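Local coordinates for Slr1438 protein (Synechocystis sp., PDB 3K25) that is of unknown function but may bind carbohydrate and act as a sugar isomerase, probably an aldose 1-epimerase-like one, at residues 243-247 / 248-252; 58-62 / 63-67. All coordinates share one frame; numbering follows the deposited sequence.

In the fold
From the N terminus, the chain first forms interaction 2. Here the loop that follows strand 43-44 turns at Gly62 and Gly63 and runs on into strand 66-67. Interaction 1 comes much later and closes the hairpin of strands 239-245 and 250-256. The two are in series, so neither nests in the other. They meet through strand 157-168, which pairs with both 66-67 and 250-256 in one antiparallel sheet. Their centres lie about 13 Å apart. They also touch directly, where Arg61 of interaction 2 packs by its CD against Lys248 NZ of interaction 1. Both belong to the aldose-epimerase, galactose-mutarotase-like beta fold.

Interaction 1: residues 243-247 / 248-252; sequences WTVAG and KDYLC
Trp243 meets Cys252 and Tyr250 across the two strands of a beta hairpin. Its CB lies 3.6 Å from Cys252 CB, on the face that these two residues share as an antiparallel hydrogen-bonded pair. CG stands anti to the backbone N (chi1 174°), which carries the indole along that face toward Tyr250. CD1 meets Cys252 SG at 3.6 Å. It also touches Tyr250 CE2, 3.7 Å away. The sulfur approaches the indole obliquely. CE2 of Tyr250 sits over one indole face, but the ring pair as a whole is oblique, with the five-membered ring and the phenol ring at 57°. Farther out, Trp243 NE1 is 3.2 Å from Tyr250 OH, but the angle is too poor for a hydrogen bond. Replacing this tryptophan by an alanine would probably leave Cys252 SG and one side of the Tyr250 ring without their indole neighbour.

The backbone pair is closed by Cys252 N to Trp243 O at 2.9 Å, nearly straight at 172°, and by Trp243 N to Cys252 O at 3.1 Å. Nearer the turn, Val245 CG2 lies beside the Lys248 chain, 3.7 Å from its CG. Thr244 OG1 is hydrogen-bonded to Lys172 NZ, its stronger partner, and makes a weak bond to Tyr250 O. Strand 205-210 flanks the hairpin on the 239-245 side. Strand 157-168 flanks it on the 250-256 side, where Tyr166 meets Tyr250 edge-to-face and His164 meets the Trp243 ring.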
loop_
_atom_site.group_PDB
_atom_site.type_symbol
_atom_site.label_atom_id
_atom_site.label_comp_id
_atom_site.label_asym_id
_atom_site.label_seq_id
_atom_site.Cartn_x
_atom_site.Cartn_y
_atom_site.Cartn_z
ATOM N N TRP A 243 -0.151 11.164 2.098
ATOM C CA TRP A 243 -0.246 11.199 3.563
ATOM C C TRP A 243 1.085 11.634 4.171
ATOM O O TRP A 243 2.153 11.192 3.744
ATOM C CB TRP A 243 -0.616 9.791 4.051
ATOM C CG TRP A 243 -0.649 9.505 5.562
ATOM C CD1 TRP A 243 -0.248 8.334 6.184
ATOM C CD2 TRP A 243 -1.229 10.310 6.590
ATOM N NE1 TRP A 243 -0.556 8.368 7.521
ATOM C CE2 TRP A 243 -1.158 9.567 7.800
ATOM C CE3 TRP A 243 -1.810 11.580 6.611
ATOM C CZ2 TRP A 243 -1.646 10.057 9.007
ATOM C CZ3 TRP A 243 -2.296 12.065 7.815
ATOM C CH2 TRP A 243 -2.211 11.303 8.997
ATOM N N THR A 244 1.023 12.504 5.169
ATOM C CA THR A 244 2.229 12.978 5.836
ATOM C C THR A 244 1.864 13.813 7.054
ATOM O O THR A 244 0.857 14.519 7.049
ATOM C CB THR A 244 3.111 13.815 4.880
ATOM O OG1 THR A 244 4.234 14.338 5.600
ATOM C CG2 THR A 244 2.319 14.960 4.280
ATOM N N VAL A 245 2.670 13.714 8.104
ATOM C CA VAL A 245 2.409 14.472 9.324
ATOM C C VAL A 245 3.678 15.071 9.917
ATOM O O VAL A 245 4.780 14.520 9.777
ATOM C CB VAL A 245 1.737 13.598 10.419
ATOM C CG1 VAL A 245 0.494 12.923 9.864
ATOM C CG2 VAL A 245 2.723 12.574 10.949
ATOM N N ALA A 246 3.509 16.210 10.583
ATOM C CA ALA A 246 4.619 16.899 11.221
ATOM C C ALA A 246 5.313 15.940 12.189
ATOM O O ALA A 246 4.652 15.264 12.983
ATOM C CB ALA A 246 4.100 18.128 11.973
ATOM N N GLY A 247 6.639 15.870 12.113
ATOM C CA GLY A 247 7.375 14.988 13.002
ATOM C C GLY A 247 7.824 13.680 12.373
ATOM O O GLY A 247 9.011 13.503 12.090
ATOM N N LYS A 248 6.888 12.758 12.156
ATOM C CA LYS A 248 7.216 11.467 11.559
ATOM C C LYS A 248 7.825 11.667 10.167
ATOM O O LYS A 248 7.250 12.337 9.315
ATOM C CB LYS A 248 5.961 10.595 11.508
ATOM C CG LYS A 248 5.229 10.553 12.857
ATOM C CD LYS A 248 4.254 9.375 12.998
ATOM C CE LYS A 248 4.984 8.042 13.243
ATOM N NZ LYS A 248 4.059 6.878 13.452
ATOM N N ASP A 249 8.997 11.080 9.951
ATOM C CA ASP A 249 9.717 11.233 8.692
ATOM C C ASP A 249 9.343 10.309 7.530
ATOM O O ASP A 249 10.135 9.457 7.111
ATOM C CB ASP A 249 11.230 11.138 8.950
ATOM C CG ASP A 249 11.745 12.266 9.837
ATOM O OD1 ASP A 249 11.535 13.447 9.484
ATOM O OD2 ASP A 249 12.362 11.973 10.883
ATOM N N TYR A 250 8.143 10.504 6.990
ATOM C CA TYR A 250 7.679 9.708 5.861
ATOM C C TYR A 250 6.694 10.474 4.987
ATOM O O TYR A 250 5.972 11.356 5.458
ATOM C CB TYR A 250 7.015 8.409 6.344
ATOM C CG TYR A 250 5.713 8.573 7.114
ATOM C CD1 TYR A 250 5.677 8.430 8.501
ATOM C CD2 TYR A 250 4.510 8.823 6.446
ATOM C CE1 TYR A 250 4.475 8.521 9.205
ATOM C CE2 TYR A 250 3.301 8.918 7.141
ATOM C CZ TYR A 250 3.291 8.761 8.520
ATOM O OH TYR A 250 2.099 8.806 9.207
ATOM N N LEU A 251 6.671 10.130 3.709
ATOM C CA LEU A 251 5.756 10.757 2.770
ATOM C C LEU A 251 5.101 9.639 1.968
ATOM O O LEU A 251 5.772 8.904 1.250
ATOM C CB LEU A 251 6.508 11.703 1.830
ATOM C CG LEU A 251 5.674 12.404 0.755
ATOM C CD1 LEU A 251 4.600 13.250 1.403
ATOM C CD2 LEU A 251 6.575 13.264 -0.108
ATOM N N CYS A 252 3.789 9.505 2.106
ATOM C CA CYS A 252 3.057 8.470 1.390
ATOM C C CYS A 252 2.517 8.983 0.049
ATOM O O CYS A 252 1.804 9.977 -0.011
ATOM C CB CYS A 252 1.889 7.951 2.251
ATOM S SG CYS A 252 2.322 7.248 3.894
#

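Interaction 2: residues 58-62 / 63-67; sequences LSVRG and GIPIL
Val60 and Pro65 face each other across a glycine turn, Gly62-Gly63, that leads into strand 66-67 of the aldose-epimerase-family beta fold. Both side chains leave the backbone toward the opposite arm of the turn. They meet at an oblique angle, and one methyl does the touching: Val60 CG1 lies 3.8 Å from Pro65 CG. This methyl sits between the backbone N and the carbonyl carbon of Val60 (chi1 42°), which turns it toward the proline.

The two glycines shape the bend. Both have positive phi (132° at Gly62 and 68° at Gly63), which suits residues without a side chain. Backbone bonds from Gly63 to Tyr47 and Tyr166, and from Pro65 to His164, tie the turn to its surroundings.

The contact is buried. Leu34 of strand 34-40 packs on both Val60 and Pro65, and Tyr166 of strand 157-168 also touches the proline. Pro65 thus joins the turn to two strands. The carbonyl of Gly62 points into the bend, and its O lies 3.5 Å from Pro65 CD.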
loop_
_atom_site.group_PDB
_atom_site.type_symbol
_atom_site.label_atom_id
_atom_site.label_comp_id
_atom_site.label_asym_id
_atom_site.label_seq_id
_atom_site.Cartn_x
_atom_site.Cartn_y
_atom_site.Cartn_z
ATOM N N LEU A 58 -1.445 -2.916 17.267
ATOM C CA LEU A 58 -1.377 -1.603 16.636
ATOM C C LEU A 58 -1.229 -1.675 15.124
ATOM O O LEU A 58 -0.551 -2.561 14.588
ATOM C CB LEU A 58 -0.223 -0.791 17.225
ATOM C CG LEU A 58 -0.513 -0.036 18.533
ATOM C CD1 LEU A 58 -1.256 -0.925 19.517
ATOM C CD2 LEU A 58 0.798 0.466 19.123
ATOM N N SER A 59 -1.885 -0.741 14.440
ATOM C CA SER A 59 -1.839 -0.681 12.990
ATOM C C SER A 59 -0.403 -0.416 12.596
ATOM O O SER A 59 0.317 0.298 13.291
ATOM C CB SER A 59 -2.717 0.452 12.471
ATOM O OG SER A 59 -2.179 1.709 12.847
ATOM N N VAL A 60 0.019 -0.991 11.483
ATOM C CA VAL A 60 1.382 -0.793 11.041
ATOM C C VAL A 60 1.549 0.616 10.501
ATOM O O VAL A 60 0.686 1.117 9.782
ATOM C CB VAL A 60 1.783 -1.837 9.965
ATOM C CG1 VAL A 60 0.642 -2.041 8.973
ATOM C CG2 VAL A 60 3.029 -1.372 9.239
ATOM N N ARG A 61 2.657 1.249 10.885
ATOM C CA ARG A 61 3.014 2.602 10.458
ATOM C C ARG A 61 4.362 2.526 9.781
ATOM O O ARG A 61 5.403 2.580 10.438
ATOM C CB ARG A 61 3.130 3.548 11.649
ATOM C CG ARG A 61 1.817 4.015 12.210
ATOM C CD ARG A 61 1.321 5.284 11.533
ATOM N NE ARG A 61 -0.001 5.644 12.040
ATOM C CZ ARG A 61 -1.115 4.970 11.759
ATOM N NH1 ARG A 61 -1.067 3.905 10.963
ATOM N NH2 ARG A 61 -2.273 5.339 12.299
ATOM N N GLY A 62 4.339 2.400 8.464
ATOM C CA GLY A 62 5.573 2.316 7.717
ATOM C C GLY A 62 5.438 1.157 6.763
ATOM O O GLY A 62 4.408 0.496 6.752
ATOM N N GLY A 63 6.465 0.901 5.966
ATOM C CA GLY A 63 6.375 -0.198 5.030
ATOM C C GLY A 63 5.351 0.067 3.938
ATOM O O GLY A 63 5.070 1.224 3.594
ATOM N N ILE A 64 4.778 -1.007 3.401
ATOM C CA ILE A 64 3.806 -0.880 2.333
ATOM C C ILE A 64 2.517 -1.656 2.604
ATOM O O ILE A 64 2.308 -2.759 2.087
ATOM C CB ILE A 64 4.422 -1.339 1.005
ATOM C CG1 ILE A 64 5.782 -0.665 0.816
ATOM C CG2 ILE A 64 3.510 -0.945 -0.151
ATOM C CD1 ILE A 64 6.542 -1.152 -0.384
ATOM N N PRO A 65 1.639 -1.096 3.449
ATOM C CA PRO A 65 0.375 -1.773 3.755
ATOM C C PRO A 65 -0.534 -1.923 2.521
ATOM O O PRO A 65 -0.529 -1.091 1.601
ATOM C CB PRO A 65 -0.235 -0.881 4.836
ATOM C CG PRO A 65 1.001 -0.361 5.566
ATOM C CD PRO A 65 1.888 0.009 4.396
ATOM N N ILE A 66 -1.299 -3.009 2.515
ATOM C CA ILE A 66 -2.212 -3.333 1.428
ATOM C C ILE A 66 -3.638 -3.003 1.836
ATOM O O ILE A 66 -4.078 -3.382 2.926
ATOM C CB ILE A 66 -2.104 -4.832 1.098
ATOM C CG1 ILE A 66 -0.671 -5.142 0.663
ATOM C CG2 ILE A 66 -3.117 -5.228 0.030
ATOM C CD1 ILE A 66 -0.387 -6.612 0.522
ATOM N N LEU A 67 -4.360 -2.305 0.958
ATOM C CA LEU A 67 -5.749 -1.918 1.229
ATOM C C LEU A 67 -6.727 -2.730 0.366
ATOM O O LEU A 67 -6.785 -2.551 -0.866
ATOM C CB LEU A 67 -5.932 -0.414 0.964
ATOM C CG LEU A 67 -4.754 0.502 1.358
ATOM C CD1 LEU A 67 -5.094 1.934 0.983
ATOM C CD2 LEU A 67 -4.446 0.393 2.844
#